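Local structure of clp gene regulator (ClgR) (Corynebacterium glutamicum, 3F52) at the interface of chains A and B. The protein acts as a helix-turn-helix transcriptional activator of actinomycetes that regulates the clp (caseinolytic protease) genes, presumably by binding their promoter DNA. Residues are numbered along the deposited sequence; one frame, centred on the assembly and turned at random. Chains: chain A/B, clp gene regulator (ClgR).

The interface of chains A and B. Residues chain A 24-26, 67; chain B 68-71.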
# COMPACT_ATOMS: atom_id res chain seq x y z
N LEU A 24 -6.55 -4.48 -7.51
CA LEU A 24 -5.15 -4.49 -7.08
C LEU A 24 -4.85 -3.31 -6.19
O LEU A 24 -5.38 -2.21 -6.39
CB LEU A 24 -4.22 -4.43 -8.30
CG LEU A 24 -4.38 -5.64 -9.23
CD1 LEU A 24 -3.68 -5.35 -10.53
CD2 LEU A 24 -3.79 -6.87 -8.57
N LEU A 25 -3.94 -3.51 -5.23
CA LEU A 25 -3.47 -2.42 -4.39
C LEU A 25 -3.09 -1.17 -5.19
O LEU A 25 -3.51 -0.04 -4.83
CB LEU A 25 -2.30 -2.87 -3.53
CG LEU A 25 -1.71 -1.75 -2.64
CD1 LEU A 25 -2.71 -1.24 -1.55
CD2 LEU A 25 -0.42 -2.27 -2.03
N ARG A 26 -2.30 -1.34 -6.27
CA ARG A 26 -1.88 -0.16 -7.02
C ARG A 26 -3.08 0.59 -7.60
O ARG A 26 -3.04 1.82 -7.69
CB ARG A 26 -0.83 -0.54 -8.09
CG ARG A 26 -1.34 -1.46 -9.21
CD ARG A 26 -0.18 -1.66 -10.21
NE ARG A 26 -0.57 -2.58 -11.27
CZ ARG A 26 -0.35 -3.89 -11.26
NH1 ARG A 26 -0.78 -4.63 -12.27
NH2 ARG A 26 0.27 -4.49 -10.25
N GLU A 67 3.25 0.17 -9.87
CA GLU A 67 3.21 0.14 -8.41
C GLU A 67 3.49 1.51 -7.81
O GLU A 67 4.26 2.32 -8.35
CB GLU A 67 4.17 -0.90 -7.85
CG GLU A 67 3.91 -2.32 -8.30
CD GLU A 67 2.62 -2.95 -7.75
OE1 GLU A 67 1.96 -2.43 -6.80
OE2 GLU A 67 2.29 -4.02 -8.27
N VAL B 68 6.37 -4.98 -2.15
CA VAL B 68 5.66 -6.16 -2.70
C VAL B 68 4.80 -5.71 -3.88
O VAL B 68 4.21 -4.63 -3.81
CB VAL B 68 4.78 -6.85 -1.59
CG1 VAL B 68 3.64 -5.96 -1.07
CG2 VAL B 68 4.21 -8.18 -2.06
N SER B 69 4.75 -6.50 -4.96
CA SER B 69 3.81 -6.22 -6.05
C SER B 69 2.38 -6.38 -5.54
O SER B 69 2.12 -7.08 -4.54
CB SER B 69 4.05 -7.13 -7.25
OG SER B 69 3.59 -8.45 -6.97
N SER B 70 1.43 -5.74 -6.21
CA SER B 70 0.02 -5.91 -5.84
C SER B 70 -0.41 -7.37 -5.95
O SER B 70 -1.18 -7.84 -5.12
CB SER B 70 -0.88 -5.04 -6.72
OG SER B 70 -0.58 -3.66 -6.49
N GLU B 71 0.10 -8.07 -6.96
CA GLU B 71 -0.30 -9.46 -7.25
C GLU B 71 0.23 -10.38 -6.15
O GLU B 71 -0.49 -11.24 -5.68
CB GLU B 71 0.20 -9.91 -8.63
CG GLU B 71 -0.51 -9.25 -9.81
CD GLU B 71 0.13 -7.91 -10.23
OE1 GLU B 71 1.02 -7.40 -9.51
OE2 GLU B 71 -0.26 -7.38 -11.29
O HOH W 1 -3.35 -6.15 -4.45
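A:Leu24 meets B:Ser70 in a small apolar centre, its CB 3.7 Å from the serine CB, with CD2 also touching that carbon. The other methyl, CD1, lies over one face of the A:Arg26 guanidinium, 3.4 Å above its plane and toward the rim. B:Ser70, the first residue of helix 70-80, pushes its side chain against the start of helix 25-40. Its OG sits beside its own backbone N (chi1 -64°), which lets both groups address the carboxylate of A:Glu67. B:Ser70 OG gives its hydrogen to the syn lone pair of A:Glu67 OE1 at 2.8 Å and accepts from A:Arg26 N at 2.9 Å. B:Ser70 N donates almost straight to A:Glu67 OE2 (2.8 Å, 174° at H), so the carboxylate caps the N-terminus of the partner's helix, whose dipole may help stabilise its charge. Within chain A, A:Arg26 NH2 makes a salt bridge to A:Glu67 OE2 at 2.9 Å, from the face opposite B:Ser70 N, which probably positions the guanidinium for B:Glu71. Farther out, A:Arg26, extended from CG to NE, grips B:Glu71 end-on in a salt bridge: A:Arg26 NH1 hydrogen-bonds B:Glu71 OE2 at 3.0 Å and NH2 hydrogen-bonds OE1 at 3.1 Å. Both oxygens lie near the guanidinium plane and are met on their syn sides but out of the carboxylate plane, guanidinium and carboxylate being turned 39° apart. A water links A:Leu25 N to B:Ser70 O. Repeated by the two-fold axis, this contact helps join the two chains, plausibly as the dimer that positions paired helix-turn-helix units for DNA.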